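PDB 4FZR: SsfS6 from Streptomyces sp. SF2575, which belongs to the erythromycin biosynthesis protein CIII-like family and has the two-domain architecture of the GT-B clan. Local coordinates for residues Trp147-Ile152 / Leu184-Val189; Ile18-Gly23 / Leu126-Thr131; Gly201-Arg206 / Ala389-Leu394. All coordinates share one frame; numbering follows the deposited sequence.

In the fold
All three contacts lie at the seven-stranded parallel sheet of the N-terminal domain of a GT-B protein: two within it, the third between its outermost strand and a helix. Contact 2 pairs strands 17-21 and 126-130. Contact 1 pairs the next two, 147-150 and 185-188, and strand 203-204 of contact 3 follows at the edge. Along the chain they come in series: contact 2, contact 1, contact 3. The centres of contacts 1 and 2 are about 10 Å apart, those of contacts 1 and 3 about 8 Å, and those of contacts 2 and 3 about 15 Å. Contact 3 brings helix 388-395 back onto this sheet, so the last part of the chain packs against the N-terminal domain.

Contact 1. Residues Trp147-Ile152 / Leu184-Val189; sequences WIEQSI and LLSIDV
Strands 147-150 and 185-188 run parallel at 13°, with axes 4.7 Å apart, and Glu-149 pairs with Ser-186. Both the N and the O of Glu-149 bond to strand 185-188. Its N donates to Leu-185 O at 3.0 Å, and its O accepts from Ile-187 N at 2.6 Å. Ser-151 N then binds Ile-187 O, and Leu-184 N binds Trp-147 O at the start.

On the Glu-149 face, Ser-186 OG donates to Glu-149 OE1 at 2.6 Å, meeting it nearly along its C-O axis. Glu-149 CG is anti to the backbone N (chi1 180°), and the extended chain beyond it takes OE1 to the serine. Its other oxygen, OE2, forms a salt bridge with Lys-161, so the carboxylate is fixed from two directions. The two strands are adjacent in the sheet and are joined through helices 158-167 and 169-173, a beta-alpha-beta crossover of the Rossmann-like domain.

On the face of Ile-148 and Ile-187 the contacts are apolar. Ile-148 CG2 meets Ile-187 CD1 at 3.8 Å, and the two side chains cross obliquely. Ile-148 CG2 also lies 4.1 Å from Leu-185 CB. Helix 388-395 packs over these residues. At the C-terminal ends of the strands, a water joins Ser-151 OG to Asp-188 OD2, the leg to OD2 being long, while Asp-188 OD1 has Lys-204 as its partner.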
ATOM      1  N   TRP A 147      12.851 -18.949   3.996  1.00 35.91           N
ATOM      2  CA  TRP A 147      11.508 -18.391   4.117  1.00 32.05           C
ATOM      3  C   TRP A 147      11.318 -17.718   5.469  1.00 26.26           C
ATOM      4  O   TRP A 147      12.018 -18.025   6.432  1.00 31.70           O
ATOM      5  CB  TRP A 147      10.436 -19.464   3.882  1.00 27.35           C
ATOM      6  CG  TRP A 147      10.403 -20.544   4.911  1.00 31.97           C
ATOM      7  CD1 TRP A 147      11.281 -21.580   5.043  1.00 33.13           C
ATOM      8  CD2 TRP A 147       9.428 -20.710   5.949  1.00 34.44           C
ATOM      9  NE1 TRP A 147      10.919 -22.376   6.101  1.00 31.88           N
ATOM     10  CE2 TRP A 147       9.785 -21.864   6.675  1.00 32.28           C
ATOM     11  CE3 TRP A 147       8.292 -19.993   6.335  1.00 31.89           C
ATOM     12  CZ2 TRP A 147       9.045 -22.316   7.767  1.00 33.61           C
ATOM     13  CZ3 TRP A 147       7.559 -20.442   7.421  1.00 29.54           C
ATOM     14  CH2 TRP A 147       7.938 -21.594   8.123  1.00 29.02           C
ATOM     15  N   ILE A 148      10.373 -16.789   5.528  1.00 22.14           N
ATOM     16  CA  ILE A 148      10.102 -16.045   6.746  1.00 27.23           C
ATOM     17  C   ILE A 148       8.679 -16.317   7.206  1.00 28.81           C
ATOM     18  O   ILE A 148       7.752 -16.382   6.397  1.00 25.12           O
ATOM     19  CB  ILE A 148      10.312 -14.539   6.533  1.00 20.47           C
ATOM     20  CG1 ILE A 148      11.801 -14.249   6.348  1.00 34.04           C
ATOM     21  CG2 ILE A 148       9.773 -13.746   7.713  1.00 27.44           C
ATOM     22  CD1 ILE A 148      12.084 -13.222   5.295  1.00 42.78           C
ATOM     23  N   GLU A 149       8.523 -16.480   8.514  1.00 29.97           N
ATOM     24  CA  GLU A 149       7.244 -16.831   9.106  1.00 26.67           C
ATOM     25  C   GLU A 149       6.739 -15.668   9.946  1.00 22.91           C
ATOM     26  O   GLU A 149       7.409 -15.240  10.882  1.00 30.07           O
ATOM     27  CB  GLU A 149       7.419 -18.074   9.985  1.00 30.24           C
ATOM     28  CG  GLU A 149       6.155 -18.554  10.684  1.00 37.28           C
ATOM     29  CD  GLU A 149       6.429 -19.689  11.661  1.00 40.87           C
ATOM     30  OE1 GLU A 149       7.230 -19.490  12.599  1.00 37.72           O
ATOM     31  OE2 GLU A 149       5.848 -20.782  11.492  1.00 41.67           O
ATOM     32  N   GLN A 150       5.563 -15.146   9.605  1.00 20.23           N
ATOM     33  CA  GLN A 150       4.931 -14.127  10.435  1.00 20.81           C
ATOM     34  C   GLN A 150       3.668 -14.663  11.101  1.00 24.56           C
ATOM     35  O   GLN A 150       2.802 -15.242  10.446  1.00 24.10           O
ATOM     36  CB  GLN A 150       4.584 -12.871   9.631  1.00 18.40           C
ATOM     37  CG  GLN A 150       4.080 -11.735  10.518  1.00 21.19           C
ATOM     38  CD  GLN A 150       3.480 -10.571   9.748  1.00 28.18           C
ATOM     39  OE1 GLN A 150       4.044 -10.104   8.758  1.00 26.88           O
ATOM     40  NE2 GLN A 150       2.329 -10.093  10.210  1.00 30.18           N
ATOM     41  N   SER A 151       3.578 -14.466  12.412  1.00 20.85           N
ATOM     42  CA  SER A 151       2.355 -14.743  13.149  1.00 33.11           C
ATOM     43  C   SER A 151       1.391 -13.576  12.982  1.00 31.87           C
ATOM     44  O   SER A 151       1.784 -12.417  13.097  1.00 37.91           O
ATOM     45  CB  SER A 151       2.651 -14.953  14.634  1.00 20.52           C
ATOM     46  OG  SER A 151       1.467 -14.850  15.401  1.00 41.21           O
ATOM     47  N   ILE A 152       0.129 -13.887  12.711  1.00 30.09           N
ATOM     48  CA  ILE A 152      -0.891 -12.863  12.544  1.00 28.66           C
ATOM     49  C   ILE A 152      -1.919 -12.989  13.666  1.00 33.92           C
ATOM     50  O   ILE A 152      -3.044 -12.500  13.552  1.00 31.92           O
ATOM     51  CB  ILE A 152      -1.578 -12.982  11.165  1.00 36.48           C
ATOM     52  CG1 ILE A 152      -2.187 -14.375  10.992  1.00 25.52           C
ATOM     53  CG2 ILE A 152      -0.573 -12.709  10.041  1.00 24.56           C
ATOM     54  CD1 ILE A 152      -3.154 -14.479   9.847  1.00 28.77           C
ATOM     55  N   LEU A 184      13.965 -18.576   8.191  1.00 32.22           N
ATOM     56  CA  LEU A 184      15.045 -17.634   8.440  1.00 31.04           C
ATOM     57  C   LEU A 184      14.713 -16.819   9.688  1.00 35.46           C
ATOM     58  O   LEU A 184      15.507 -16.736  10.626  1.00 40.43           O
ATOM     59  CB  LEU A 184      15.210 -16.706   7.234  1.00 39.68           C
ATOM     60  CG  LEU A 184      16.479 -15.857   7.160  1.00 37.56           C
ATOM     61  CD1 LEU A 184      17.698 -16.732   6.916  1.00 46.05           C
ATOM     62  CD2 LEU A 184      16.337 -14.803   6.072  1.00 35.22           C
ATOM     63  N   LEU A 185      13.531 -16.211   9.676  1.00 37.75           N
ATOM     64  CA  LEU A 185      12.992 -15.502  10.829  1.00 26.72           C
ATOM     65  C   LEU A 185      11.632 -16.078  11.178  1.00 26.08           C
ATOM     66  O   LEU A 185      10.885 -16.496  10.296  1.00 28.24           O
ATOM     67  CB  LEU A 185      12.813 -14.017  10.513  1.00 39.69           C
ATOM     68  CG  LEU A 185      13.951 -13.041  10.798  1.00 45.36           C
ATOM     69  CD1 LEU A 185      13.439 -11.618  10.648  1.00 36.01           C
ATOM     70  CD2 LEU A 185      14.521 -13.260  12.187  1.00 43.00           C
ATOM     71  N   SER A 186      11.310 -16.097  12.463  1.00 29.13           N
ATOM     72  CA  SER A 186       9.967 -16.446  12.898  1.00 28.24           C
ATOM     73  C   SER A 186       9.439 -15.304  13.750  1.00 33.51           C
ATOM     74  O   SER A 186       9.900 -15.078  14.868  1.00 40.82           O
ATOM     75  CB  SER A 186       9.955 -17.756  13.680  1.00 34.38           C
ATOM     76  OG  SER A 186       8.646 -18.040  14.148  1.00 31.19           O
ATOM     77  N   ILE A 187       8.462 -14.587  13.211  1.00 28.15           N
ATOM     78  CA  ILE A 187       8.054 -13.313  13.781  1.00 25.30           C
ATOM     79  C   ILE A 187       6.800 -13.440  14.634  1.00 28.88           C
ATOM     80  O   ILE A 187       5.875 -14.183  14.305  1.00 29.53           O
ATOM     81  CB  ILE A 187       7.857 -12.271  12.669  1.00 21.42           C
ATOM     82  CG1 ILE A 187       9.147 -12.176  11.844  1.00 25.94           C
ATOM     83  CG2 ILE A 187       7.466 -10.925  13.262  1.00 23.85           C
ATOM     84  CD1 ILE A 187       9.040 -11.346  10.599  1.00 23.51           C
ATOM     85  N   ASP A 188       6.794 -12.708  15.742  1.00 24.13           N
ATOM     86  CA  ASP A 188       5.723 -12.781  16.723  1.00 22.60           C
ATOM     87  C   ASP A 188       5.253 -11.376  17.084  1.00 21.16           C
ATOM     88  O   ASP A 188       6.061 -10.452  17.187  1.00 19.96           O
ATOM     89  CB  ASP A 188       6.223 -13.507  17.972  1.00 32.51           C
ATOM     90  CG  ASP A 188       5.106 -13.875  18.918  1.00 28.17           C
ATOM     91  OD1 ASP A 188       4.742 -13.034  19.765  1.00 36.57           O
ATOM     92  OD2 ASP A 188       4.592 -15.009  18.811  1.00 39.49           O
ATOM     93  N   VAL A 189       3.947 -11.218  17.285  1.00 20.58           N
ATOM     94  CA  VAL A 189       3.363  -9.895  17.496  1.00 20.57           C
ATOM     95  C   VAL A 189       2.691  -9.748  18.867  1.00 21.67           C
ATOM     96  O   VAL A 189       2.168  -8.683  19.198  1.00 17.95           O
ATOM     97  CB  VAL A 189       2.348  -9.549  16.379  1.00 22.29           C
ATOM     98  CG1 VAL A 189       3.072  -9.331  15.053  1.00 20.29           C
ATOM     99  CG2 VAL A 189       1.294 -10.643  16.246  1.00 19.47           C
TER
HETATM  100  O   HOH W   1       1.948 -16.416  17.531  1.00 35.52           O

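Contact 2. Residues Ile18-Gly23 / Leu126-Thr131; sequences ILVIAG and LVLTET
The flat groups that meet between Leu-19 and Leu-128 are peptide units. Leu-128 N donates to Leu-19 O at 3.0 Å from above the carbonyl plane, 35° out of it. The two bonds on either side of it run the other way across the gap, from Leu-19 N to Leu-126 O and from Ile-21 N to Leu-128 O. The strands are parallel with a 24° angle between them, and their axes approach to 4.6 Å. This pair is central to the parallel sheet of the Rossmann-like N-terminal domain.

One face of this pair carries Ile-18, Val-20, Leu-126 and Leu-128. Ile-18 uses both branches. Its CG1 lies 3.9 Å from Leu-126 CB, and the two side chains run side by side. Its CG2, anti to the backbone N (chi1 -51° for CG1), reaches Leu-128 CB at 3.8 Å. Leu-128 then lies alongside Val-20, with its CD2 4.0 Å from Val-20 CG2.

The other face carries Leu-19, Ile-21, Val-127 and Thr-129. Here Ile-21 CD1 slants across to Val-127 CG1 at 4.0 Å. Thr-129 OG1 lies 2.9 Å from Ile-21 O and close to Ser-133 O. A water bridges Ile-21 O and Glu-130 N where the strands begin to part. Glu-130 turns its carboxylate to a salt bridge with Arg-153.

Strand 45-51 flanks 17-21 and bonds to it through the backbones of Ile-18 and Val-20. Strand 147-150 flanks 126-130 on the other side. Helix 33-41 lies on the Ile-18 and Leu-128 face, where Leu-39 touches Ile-18 and Leu-128, and Leu-35 touches Leu-128.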
ATOM      1  N   ILE A  18      10.964 -11.099  -3.195  1.00 15.22           N
ATOM      2  CA  ILE A  18      10.215 -11.831  -2.172  1.00 21.93           C
ATOM      3  C   ILE A  18       8.818 -12.203  -2.649  1.00 15.31           C
ATOM      4  O   ILE A  18       8.008 -11.340  -2.993  1.00 13.36           O
ATOM      5  CB  ILE A  18      10.096 -11.037  -0.842  1.00 22.29           C
ATOM      6  CG1 ILE A  18      11.469 -10.541  -0.387  1.00 17.08           C
ATOM      7  CG2 ILE A  18       9.453 -11.899   0.248  1.00 14.57           C
ATOM      8  CD1 ILE A  18      11.798  -9.149  -0.872  1.00 17.39           C
ATOM      9  N   LEU A  19       8.556 -13.505  -2.681  1.00 15.09           N
ATOM     10  CA  LEU A  19       7.225 -14.016  -2.956  1.00 17.08           C
ATOM     11  C   LEU A  19       6.447 -14.158  -1.641  1.00 18.21           C
ATOM     12  O   LEU A  19       6.811 -14.955  -0.775  1.00 10.67           O
ATOM     13  CB  LEU A  19       7.319 -15.364  -3.676  1.00 15.51           C
ATOM     14  CG  LEU A  19       5.993 -16.043  -4.036  1.00 17.58           C
ATOM     15  CD1 LEU A  19       5.104 -15.129  -4.866  1.00 16.71           C
ATOM     16  CD2 LEU A  19       6.241 -17.351  -4.772  1.00 12.11           C
ATOM     17  N   VAL A  20       5.391 -13.366  -1.488  1.00 14.38           N
ATOM     18  CA  VAL A  20       4.526 -13.455  -0.317  1.00 12.33           C
ATOM     19  C   VAL A  20       3.394 -14.434  -0.602  1.00 14.05           C
ATOM     20  O   VAL A  20       2.548 -14.181  -1.458  1.00 13.72           O
ATOM     21  CB  VAL A  20       3.927 -12.084   0.057  1.00 14.75           C
ATOM     22  CG1 VAL A  20       3.215 -12.162   1.407  1.00  7.67           C
ATOM     23  CG2 VAL A  20       5.020 -11.024   0.082  1.00 19.41           C
ATOM     24  N   ILE A  21       3.389 -15.559   0.106  1.00  9.44           N
ATOM     25  CA  ILE A  21       2.386 -16.593  -0.122  1.00 15.84           C
ATOM     26  C   ILE A  21       1.309 -16.533   0.957  1.00 17.23           C
ATOM     27  O   ILE A  21       1.561 -16.850   2.119  1.00 20.95           O
ATOM     28  CB  ILE A  21       3.037 -17.990  -0.199  1.00 19.55           C
ATOM     29  CG1 ILE A  21       3.898 -18.076  -1.467  1.00 17.41           C
ATOM     30  CG2 ILE A  21       1.973 -19.084  -0.189  1.00 20.18           C
ATOM     31  CD1 ILE A  21       4.616 -19.387  -1.660  1.00 24.61           C
ATOM     32  N   ALA A  22       0.112 -16.112   0.554  1.00 15.21           N
ATOM     33  CA  ALA A  22      -0.971 -15.820   1.493  1.00 20.60           C
ATOM     34  C   ALA A  22      -2.139 -16.801   1.370  1.00 21.99           C
ATOM     35  O   ALA A  22      -2.099 -17.736   0.567  1.00 21.02           O
ATOM     36  CB  ALA A  22      -1.458 -14.388   1.298  1.00 13.67           C
ATOM     37  N   GLY A  23      -3.180 -16.570   2.167  1.00 22.47           N
ATOM     38  CA  GLY A  23      -4.291 -17.501   2.284  1.00 27.32           C
ATOM     39  C   GLY A  23      -5.444 -17.275   1.323  1.00 27.77           C
ATOM     40  O   GLY A  23      -5.257 -16.802   0.201  1.00 24.09           O
ATOM     41  N   LEU A 126      13.347 -15.256  -1.621  1.00 24.87           N
ATOM     42  CA  LEU A 126      12.767 -15.351  -0.293  1.00 25.38           C
ATOM     43  C   LEU A 126      11.267 -15.587  -0.368  1.00 25.58           C
ATOM     44  O   LEU A 126      10.594 -15.075  -1.263  1.00 28.20           O
ATOM     45  CB  LEU A 126      13.042 -14.049   0.461  1.00 27.55           C
ATOM     46  CG  LEU A 126      13.152 -14.060   1.984  1.00 40.36           C
ATOM     47  CD1 LEU A 126      13.895 -15.279   2.479  1.00 38.35           C
ATOM     48  CD2 LEU A 126      13.876 -12.799   2.411  1.00 43.86           C
ATOM     49  N   VAL A 127      10.751 -16.373   0.570  1.00 24.63           N
ATOM     50  CA  VAL A 127       9.313 -16.551   0.720  1.00 21.81           C
ATOM     51  C   VAL A 127       8.880 -15.967   2.055  1.00 20.67           C
ATOM     52  O   VAL A 127       9.422 -16.323   3.098  1.00 20.57           O
ATOM     53  CB  VAL A 127       8.896 -18.043   0.656  1.00 18.25           C
ATOM     54  CG1 VAL A 127       7.404 -18.193   0.931  1.00 23.70           C
ATOM     55  CG2 VAL A 127       9.236 -18.642  -0.700  1.00 20.31           C
ATOM     56  N   LEU A 128       7.926 -15.042   2.010  1.00 20.45           N
ATOM     57  CA  LEU A 128       7.290 -14.524   3.216  1.00 15.16           C
ATOM     58  C   LEU A 128       5.880 -15.095   3.318  1.00 17.62           C
ATOM     59  O   LEU A 128       5.136 -15.112   2.335  1.00 13.52           O
ATOM     60  CB  LEU A 128       7.245 -12.995   3.188  1.00 10.27           C
ATOM     61  CG  LEU A 128       6.259 -12.305   4.140  1.00 11.86           C
ATOM     62  CD1 LEU A 128       6.595 -12.594   5.595  1.00 19.25           C
ATOM     63  CD2 LEU A 128       6.237 -10.805   3.881  1.00  9.98           C
ATOM     64  N   THR A 129       5.511 -15.565   4.503  1.00 13.18           N
ATOM     65  CA  THR A 129       4.239 -16.249   4.660  1.00 17.65           C
ATOM     66  C   THR A 129       3.689 -16.153   6.082  1.00 21.83           C
ATOM     67  O   THR A 129       4.365 -15.702   7.006  1.00 20.70           O
ATOM     68  CB  THR A 129       4.382 -17.733   4.280  1.00 19.99           C
ATOM     69  OG1 THR A 129       3.088 -18.330   4.148  1.00 23.85           O
ATOM     70  CG2 THR A 129       5.188 -18.478   5.330  1.00 20.62           C
ATOM     71  N   GLU A 130       2.441 -16.577   6.232  1.00 22.48           N
ATOM     72  CA  GLU A 130       1.764 -16.604   7.519  1.00 25.32           C
ATOM     73  C   GLU A 130       1.879 -18.012   8.110  1.00 24.12           C
ATOM     74  O   GLU A 130       1.883 -18.998   7.375  1.00 24.00           O
ATOM     75  CB  GLU A 130       0.306 -16.187   7.325  1.00 23.18           C
ATOM     76  CG  GLU A 130      -0.572 -16.320   8.538  1.00 39.31           C
ATOM     77  CD  GLU A 130      -1.395 -17.590   8.509  1.00 37.64           C
ATOM     78  OE1 GLU A 130      -1.951 -17.917   7.439  1.00 34.12           O
ATOM     79  OE2 GLU A 130      -1.480 -18.267   9.554  1.00 39.13           O
ATOM     80  N   THR A 131       1.989 -18.102   9.433  1.00 22.42           N
ATOM     81  CA  THR A 131       2.336 -19.364  10.095  1.00 27.75           C
ATOM     82  C   THR A 131       1.489 -20.582   9.694  1.00 26.62           C
ATOM     83  O   THR A 131       1.977 -21.707   9.728  1.00 26.92           O
ATOM     84  CB  THR A 131       2.324 -19.224  11.640  1.00 32.22           C
ATOM     85  OG1 THR A 131       2.453 -20.519  12.240  1.00 38.45           O
ATOM     86  CG2 THR A 131       1.042 -18.579  12.126  1.00 25.97           C
TER
HETATM   87  O   HOH W   2       0.687 -16.250   4.332  1.00 35.74           O

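Contact 3. Residues Gly201-Arg206 / Ala389-Leu394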
ATOM      1  N   GLY A 201      12.524 -18.869  19.903  1.00 55.13           N
ATOM      2  CA  GLY A 201      13.265 -18.825  18.655  1.00 41.53           C
ATOM      3  C   GLY A 201      12.650 -17.784  17.736  1.00 46.01           C
ATOM      4  O   GLY A 201      12.829 -17.824  16.518  1.00 44.29           O
ATOM      5  N   THR A 202      11.927 -16.843  18.334  1.00 42.75           N
ATOM      6  CA  THR A 202      11.157 -15.869  17.574  1.00 40.35           C
ATOM      7  C   THR A 202      11.688 -14.451  17.742  1.00 41.35           C
ATOM      8  O   THR A 202      12.544 -14.183  18.582  1.00 42.36           O
ATOM      9  CB  THR A 202       9.680 -15.887  17.999  1.00 45.75           C
ATOM     10  OG1 THR A 202       9.566 -15.456  19.361  1.00 46.29           O
ATOM     11  CG2 THR A 202       9.105 -17.287  17.856  1.00 41.16           C
ATOM     12  N   THR A 203      11.158 -13.546  16.928  1.00 39.70           N
ATOM     13  CA  THR A 203      11.545 -12.146  16.964  1.00 32.16           C
ATOM     14  C   THR A 203      10.285 -11.307  17.093  1.00 29.21           C
ATOM     15  O   THR A 203       9.364 -11.438  16.288  1.00 34.80           O
ATOM     16  CB  THR A 203      12.295 -11.740  15.679  1.00 31.27           C
ATOM     17  OG1 THR A 203      13.333 -12.691  15.401  1.00 37.70           O
ATOM     18  CG2 THR A 203      12.903 -10.358  15.818  1.00 31.72           C
ATOM     19  N   LYS A 204      10.232 -10.457  18.113  1.00 29.36           N
ATOM     20  CA  LYS A 204       9.074  -9.597  18.313  1.00 26.09           C
ATOM     21  C   LYS A 204       8.963  -8.572  17.190  1.00 23.93           C
ATOM     22  O   LYS A 204       9.971  -8.124  16.647  1.00 22.90           O
ATOM     23  CB  LYS A 204       9.167  -8.868  19.656  1.00 22.28           C
ATOM     24  CG  LYS A 204       8.935  -9.745  20.872  1.00 36.88           C
ATOM     25  CD  LYS A 204       7.586 -10.434  20.798  1.00 31.44           C
ATOM     26  CE  LYS A 204       7.298 -11.231  22.053  1.00 37.24           C
ATOM     27  NZ  LYS A 204       6.025 -11.991  21.946  1.00 37.66           N
HETATM   28  N   MSE A 205       7.730  -8.208  16.850  1.00 19.05           N
HETATM   29  CA  MSE A 205       7.479  -7.138  15.893  1.00 22.81           C
HETATM   30  C   MSE A 205       6.204  -6.389  16.262  1.00 19.85           C
HETATM   31  O   MSE A 205       5.211  -6.990  16.663  1.00 17.69           O
HETATM   32  CB  MSE A 205       7.338  -7.690  14.473  1.00 15.92           C
HETATM   33  CG  MSE A 205       7.271  -6.590  13.408  1.00 28.51           C
HETATM   34 SE   MSE A 205       6.409  -7.094  11.720  1.00 27.80          SE
HETATM   35  CE  MSE A 205       7.800  -8.106  10.886  1.00 19.78           C
ATOM     36  N   ARG A 206       6.241  -5.069  16.123  0.52 18.53           N
ATOM     37  CA  ARG A 206       5.081  -4.230  16.388  0.52 18.44           C
ATOM     38  C   ARG A 206       4.017  -4.447  15.315  0.52 17.98           C
ATOM     39  O   ARG A 206       4.318  -4.430  14.123  0.52 20.45           O
ATOM     40  CB  ARG A 206       5.501  -2.761  16.415  0.52 18.32           C
ATOM     41  CG  ARG A 206       4.373  -1.786  16.689  0.52 18.49           C
ATOM     42  CD  ARG A 206       4.869  -0.353  16.593  0.52 20.04           C
ATOM     43  NE  ARG A 206       3.779   0.615  16.636  0.52 24.18           N
ATOM     44  CZ  ARG A 206       3.946   1.932  16.564  0.52 20.94           C
ATOM     45  NH1 ARG A 206       5.163   2.445  16.448  0.52 20.42           N
ATOM     46  NH2 ARG A 206       2.896   2.740  16.610  0.52 21.61           N
ATOM     47  N   ALA A 389       9.576  -2.004   9.471  1.00 10.01           N
ATOM     48  CA  ALA A 389      10.769  -1.462   8.823  1.00 15.71           C
ATOM     49  C   ALA A 389      12.033  -1.998   9.501  1.00 20.99           C
ATOM     50  O   ALA A 389      13.014  -2.326   8.829  1.00 16.41           O
ATOM     51  CB  ALA A 389      10.752   0.062   8.856  1.00 12.83           C
ATOM     52  N   ASP A 390      11.998  -2.094  10.831  1.00 21.37           N
ATOM     53  CA  ASP A 390      13.119  -2.641  11.596  1.00 17.12           C
ATOM     54  C   ASP A 390      13.367  -4.096  11.190  1.00 19.60           C
ATOM     55  O   ASP A 390      14.507  -4.507  10.970  1.00 26.04           O
ATOM     56  CB  ASP A 390      12.860  -2.576  13.112  1.00 14.17           C
ATOM     57  CG  ASP A 390      12.743  -1.150  13.647  1.00 22.69           C
ATOM     58  OD1 ASP A 390      13.356  -0.226  13.076  1.00 23.35           O
ATOM     59  OD2 ASP A 390      12.040  -0.956  14.664  1.00 26.25           O
ATOM     60  N   ILE A 391      12.290  -4.871  11.094  1.00 14.60           N
ATOM     61  CA  ILE A 391      12.379  -6.290  10.751  1.00 15.12           C
ATOM     62  C   ILE A 391      12.969  -6.530   9.361  1.00 17.20           C
ATOM     63  O   ILE A 391      13.649  -7.531   9.132  1.00 22.68           O
ATOM     64  CB  ILE A 391      10.998  -6.973  10.830  1.00 14.48           C
ATOM     65  CG1 ILE A 391      10.544  -7.083  12.291  1.00 19.86           C
ATOM     66  CG2 ILE A 391      11.033  -8.353  10.158  1.00 14.20           C
ATOM     67  CD1 ILE A 391      11.521  -7.791  13.198  1.00 18.20           C
ATOM     68  N   VAL A 392      12.708  -5.615   8.434  1.00 18.98           N
ATOM     69  CA  VAL A 392      13.257  -5.742   7.091  1.00 22.11           C
ATOM     70  C   VAL A 392      14.782  -5.683   7.143  1.00 23.72           C
ATOM     71  O   VAL A 392      15.464  -6.429   6.440  1.00 25.16           O
ATOM     72  CB  VAL A 392      12.716  -4.654   6.137  1.00 19.14           C
ATOM     73  CG1 VAL A 392      13.475  -4.678   4.819  1.00 16.89           C
ATOM     74  CG2 VAL A 392      11.224  -4.850   5.892  1.00 12.50           C
ATOM     75  N   ARG A 393      15.316  -4.805   7.986  1.00 26.63           N
ATOM     76  CA  ARG A 393      16.762  -4.701   8.153  1.00 30.83           C
ATOM     77  C   ARG A 393      17.327  -6.013   8.683  1.00 29.03           C
ATOM     78  O   ARG A 393      18.380  -6.471   8.243  1.00 31.64           O
ATOM     79  CB  ARG A 393      17.115  -3.546   9.088  1.00 24.85           C
ATOM     80  CG  ARG A 393      16.813  -2.192   8.485  1.00 25.08           C
ATOM     81  CD  ARG A 393      17.099  -1.065   9.445  1.00 34.42           C
ATOM     82  NE  ARG A 393      16.005  -0.089   9.445  1.00 46.98           N
ATOM     83  CZ  ARG A 393      15.268   0.226  10.510  1.00 42.47           C
ATOM     84  NH1 ARG A 393      15.469  -0.350  11.691  1.00 46.60           N
ATOM     85  NH2 ARG A 393      14.302   1.124  10.394  1.00 33.91           N
ATOM     86  N   LEU A 394      16.617  -6.620   9.626  1.00 23.05           N
ATOM     87  CA  LEU A 394      16.990  -7.937  10.123  1.00 30.07           C
ATOM     88  C   LEU A 394      17.031  -8.936   8.972  1.00 32.52           C
ATOM     89  O   LEU A 394      18.029  -9.632   8.776  1.00 40.51           O
ATOM     90  CB  LEU A 394      16.002  -8.413  11.193  1.00 25.09           C
ATOM     91  CG  LEU A 394      16.358  -8.111  12.651  1.00 36.86           C
ATOM     92  CD1 LEU A 394      16.649  -6.633  12.860  1.00 40.32           C
ATOM     93  CD2 LEU A 394      15.233  -8.566  13.565  1.00 35.74           C
TER
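Lys-204, whose carbonyl O lies 3.8 Å from Ile-391 CD1, has an NZ gripped by three groups. It makes salt bridges with Asp-188 and Glu-195 and a hydrogen bond with Cys-190 O. The CB of Lys-204 points away from the helix. The contact itself is apolar and has no hydrogen bond across it.

Thr-203 brings its methyl to the helix. CG2 is anti to the backbone N (chi1 -49° for OG1) and meets Leu-394 CD2 at 3.7 Å, tip to tip. The same methyl, Thr-203 CG2, is 3.9 Å from Ile-391 CD1, but those two side chains run past one another, pointing opposite ways.

Met-205, modelled as selenomethionine, does most of the remaining packing. It is bent at chi3 (-78°), which directs CE toward Ile-391. CE is placed near CB, CG1 and CG2 of Ile-391, closer than usual for carbon atoms, so the exact fit there is doubtful. Met-205 CG lies 3.5 Å from Ile-391 CG1. Leu-35 of helix 33-41 also touches Met-205, and Ile-187 of strand 185-188 packs on both Met-205 and Ile-391.

Within the helix, Arg-393 forms a salt bridge with Asp-390 OD1, one turn back. Near it the second subunit approaches, with Ala-42 of that subunit packing on Ala-389. Helix 388-395, near the end of the chain, lies on the N-terminal sheet. Such a return of the C-terminal tail to the first Rossmann-like domain is characteristic of GT-B proteins.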